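PDB 5XE2: endoribonuclease MazF4, which cleaves single-stranded mRNA at UCGCU sequences as the toxin of a type II toxin-antitoxin system, and is neutralised by its cognate antitoxin MazE4. Local coordinates for residues Asn29-Asn32 against Arg33-Asp37; Ala5-Arg8 against Gly9-Tyr12. All coordinates share one frame; numbering follows the deposited sequence.

Contact 1 (Asn29-Asn32 against Arg33-Asp37)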
# COMPACT_ATOMS: atom_id res chain seq x y z
N ASN A 29 4.79 -13.11 1.09
CA ASN A 29 5.30 -13.93 2.19
C ASN A 29 6.82 -13.93 2.41
O ASN A 29 7.27 -14.08 3.54
CB ASN A 29 4.77 -15.37 2.07
CG ASN A 29 3.29 -15.47 2.41
OD1 ASN A 29 2.76 -14.63 3.13
ND2 ASN A 29 2.63 -16.50 1.89
N ALA A 30 7.60 -13.74 1.36
CA ALA A 30 9.06 -13.62 1.50
C ALA A 30 9.43 -12.37 2.33
O ALA A 30 10.20 -12.44 3.29
CB ALA A 30 9.73 -13.60 0.12
N ARG A 31 8.84 -11.23 1.97
CA ARG A 31 9.01 -9.99 2.73
C ARG A 31 8.50 -10.16 4.16
O ARG A 31 9.15 -9.71 5.11
CB ARG A 31 8.30 -8.81 2.03
CG ARG A 31 8.42 -7.45 2.72
CD ARG A 31 7.29 -7.19 3.71
NE ARG A 31 7.32 -5.86 4.31
CZ ARG A 31 6.88 -4.73 3.72
NH1 ARG A 31 6.37 -4.74 2.49
NH2 ARG A 31 6.97 -3.57 4.39
N ASN A 32 7.35 -10.81 4.32
CA ASN A 32 6.77 -11.00 5.65
C ASN A 32 7.62 -11.87 6.58
O ASN A 32 7.63 -11.66 7.80
CB ASN A 32 5.37 -11.61 5.58
CG ASN A 32 4.37 -10.75 4.84
OD1 ASN A 32 4.51 -9.53 4.75
ND2 ASN A 32 3.34 -11.38 4.30
N ARG A 33 8.32 -12.86 6.02
CA ARG A 33 9.20 -13.71 6.83
C ARG A 33 10.51 -13.02 7.18
O ARG A 33 10.96 -13.09 8.33
CB ARG A 33 9.49 -15.03 6.11
CG ARG A 33 10.20 -16.06 7.00
CD ARG A 33 10.31 -17.46 6.41
NE ARG A 33 9.21 -17.76 5.50
CZ ARG A 33 9.25 -17.69 4.17
NH1 ARG A 33 10.37 -17.37 3.52
NH2 ARG A 33 8.15 -17.97 3.47
N HIS A 34 11.12 -12.36 6.20
CA HIS A 34 12.51 -11.94 6.28
C HIS A 34 12.76 -10.50 6.71
O HIS A 34 13.90 -10.17 7.02
CB HIS A 34 13.19 -12.17 4.93
CG HIS A 34 13.22 -13.61 4.52
ND1 HIS A 34 13.64 -14.62 5.37
CD2 HIS A 34 12.89 -14.21 3.35
CE1 HIS A 34 13.56 -15.77 4.74
NE2 HIS A 34 13.12 -15.56 3.52
N THR A 35 11.74 -9.65 6.71
CA THR A 35 11.90 -8.23 7.08
C THR A 35 11.22 -7.94 8.42
O THR A 35 10.58 -8.83 9.00
CB THR A 35 11.40 -7.28 5.96
OG1 THR A 35 9.97 -7.24 5.93
CG2 THR A 35 11.91 -7.73 4.59
N ALA A 36 11.35 -6.71 8.91
CA ALA A 36 10.84 -6.34 10.25
C ALA A 36 9.39 -5.87 10.26
O ALA A 36 8.83 -5.64 11.33
CB ALA A 36 11.72 -5.27 10.87
N ASP A 37 8.78 -5.72 9.08
CA ASP A 37 7.43 -5.18 8.97
C ASP A 37 6.64 -5.84 7.84
O ASP A 37 7.17 -6.67 7.10
CB ASP A 37 7.48 -3.64 8.82
CG ASP A 37 8.36 -3.16 7.68
OD1 ASP A 37 8.59 -3.90 6.69
OD2 ASP A 37 8.82 -2.01 7.76
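Arg31 runs its side chain past the hydroxyl of Thr35 and on to Asp37, six residues ahead in the chain. With CG opposite the backbone N (chi1 -179°) and a bend at chi2 (-90°), the chain crosses Thr35 at about a right angle, Arg31 CG lying 3.6 Å from Thr35 OG1. The guanidinium then grips Asp37 side-on with two nitrogens. NH2 of Arg31 makes a salt bridge to OD1 of Asp37 at 2.8 Å; the oxygen lies close to the guanidinium plane, but the donor stands above the carboxylate, the two planes being 60° apart. Arg31 NE gives its N-H to the backbone O of Asp37 at 2.9 Å and adds only a weak bond to OD1. Arg31 NH1 reaches across the dimer to the backbone O of Asp69 of the second subunit, which together with the Asp37 bonds should fix the rotation of this buried group. All this sits where the short helix 29-34 ends and the chain turns into strand 37-44 of the SH3-like MazF fold. Thr35, the first residue to leave helical angles, closes that end: its N bonds Arg31 O at 3.0 Å and its OG1 donates to the same oxygen at 2.7 Å, from opposite faces of the carbonyl plane. One residue back, His34 N bonds Ala30 O at 3.1 Å, and CD2 of the His34 ring lies 3.2 Å from that oxygen. Arg33 N bonds Asn29 O, which also lies over one face of the Arg33 guanidinium, 4.0 Å from its plane and offset toward the rim.

Contact 2 (Ala5-Arg8 against Gly9-Tyr12)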
# COMPACT_ATOMS: atom_id res chain seq x y z
N ALA A 5 6.62 -14.66 11.49
CA ALA A 5 6.49 -14.78 10.03
C ALA A 5 5.01 -14.77 9.64
O ALA A 5 4.45 -15.81 9.31
CB ALA A 5 7.17 -16.05 9.53
N PRO A 6 4.38 -13.59 9.66
CA PRO A 6 2.98 -13.53 9.24
C PRO A 6 2.80 -13.88 7.76
O PRO A 6 3.74 -13.76 6.97
CB PRO A 6 2.56 -12.09 9.54
CG PRO A 6 3.83 -11.33 9.68
CD PRO A 6 4.85 -12.29 10.18
N LEU A 7 1.59 -14.31 7.41
CA LEU A 7 1.27 -14.75 6.06
C LEU A 7 0.22 -13.86 5.39
O LEU A 7 -0.72 -13.37 6.04
CB LEU A 7 0.77 -16.20 6.09
CG LEU A 7 1.75 -17.21 6.70
CD1 LEU A 7 1.07 -18.56 6.90
CD2 LEU A 7 2.97 -17.36 5.80
N ARG A 8 0.38 -13.69 4.08
CA ARG A 8 -0.60 -12.99 3.26
C ARG A 8 -1.97 -13.64 3.46
O ARG A 8 -2.06 -14.88 3.52
CB ARG A 8 -0.18 -13.02 1.80
CG ARG A 8 -0.90 -12.01 0.94
CD ARG A 8 -0.24 -11.84 -0.42
NE ARG A 8 -0.82 -10.71 -1.13
CZ ARG A 8 -1.96 -10.72 -1.82
NH1 ARG A 8 -2.71 -11.82 -1.92
NH2 ARG A 8 -2.37 -9.60 -2.42
N GLY A 9 -3.01 -12.83 3.63
CA GLY A 9 -4.36 -13.34 3.89
C GLY A 9 -4.75 -13.46 5.36
O GLY A 9 -5.93 -13.61 5.66
N GLN A 10 -3.77 -13.40 6.27
CA GLN A 10 -4.06 -13.42 7.70
C GLN A 10 -4.51 -12.06 8.21
O GLN A 10 -4.11 -11.01 7.66
CB GLN A 10 -2.84 -13.87 8.49
CG GLN A 10 -2.42 -15.30 8.20
CD GLN A 10 -1.24 -15.74 9.04
OE1 GLN A 10 -0.45 -14.92 9.51
NE2 GLN A 10 -1.09 -17.06 9.20
N VAL A 11 -5.31 -12.08 9.28
CA VAL A 11 -5.88 -10.88 9.89
C VAL A 11 -5.44 -10.80 11.36
O VAL A 11 -5.61 -11.76 12.11
CB VAL A 11 -7.42 -10.87 9.79
CG1 VAL A 11 -8.01 -9.64 10.49
CG2 VAL A 11 -7.87 -10.89 8.33
N TYR A 12 -4.90 -9.65 11.74
CA TYR A 12 -4.43 -9.40 13.10
C TYR A 12 -5.05 -8.12 13.69
O TYR A 12 -5.16 -7.11 12.98
CB TYR A 12 -2.90 -9.25 13.11
CG TYR A 12 -2.15 -10.52 12.77
CD1 TYR A 12 -1.88 -10.86 11.44
CD2 TYR A 12 -1.69 -11.37 13.77
CE1 TYR A 12 -1.18 -12.02 11.12
CE2 TYR A 12 -1.00 -12.54 13.47
CZ TYR A 12 -0.74 -12.86 12.15
OH TYR A 12 -0.06 -14.02 11.86
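A type II beta turn from Leu7 to Gln10 leads the N-terminal segment into strand 10-14, the first strand in sequence, set between strands 21-25 and 82-85 of the antiparallel sheet in this MazF toxin. Gln10 N closes the turn on Leu7 O at 3.1 Å. Gly9 holds the third position with a positive phi (93°), as is usual in a type II turn. The side chain of Gln10 reaches across the open end of the turn to Leu7. Its CG lies beside the backbone N (chi1 -64°) and the chain is extended beyond it, bringing the amide alongside Leu7. OE1 of Gln10 accepts the backbone N-H of Leu7 at 3.0 Å in a nearly straight bond (164°), but the donor stands above the amide plane. From the opposite face Tyr12 OH donates to the same OE1 at a short 2.5 Å, so two donors hold this oxygen. The other end of the amide meets the hydrocarbon of Leu7: NE2 of Gln10 is 3.5 Å from CD1 of Leu7, and CD of Gln10 lies 3.6 Å from CB of Leu7. Pro6, buried against Lys76 and Leu79, places its CB 4.1 Å from CE1 of Tyr12, while the Tyr12 ring meets that of Tyr82. Arg8 leaves the turn on another course, bonding Asn95 of helix 88-101 and the backbone O of Val26. Fastened from both faces of its oxygen, the Gln10 amide should rotate little, and it joins the backbone at the start of the turn to the side chain of Tyr12.

From the N terminus, contact 2 comes first: the turn between Ala5-Arg8 and Gly9-Tyr12 closes just as strand 10-14 begins. The chain then passes through strand 21-25, antiparallel to strand 10-14, before contact 1 ends helix 29-34 and delivers the chain to strand 37-44. The two local contacts follow in series, neither nested nor crossed, with centres about 11 Å apart. They nevertheless touch: Asn29 OD1 lies 2.7 Å from Arg8 N, a probable hydrogen bond, and CB of Asn32 packs on the backbone O of Pro6. The helix is thereby joined to the segment preceding the first strand. Both also reach the second subunit, Arg31 by a hydrogen bond, Arg8 by a weak one and packing.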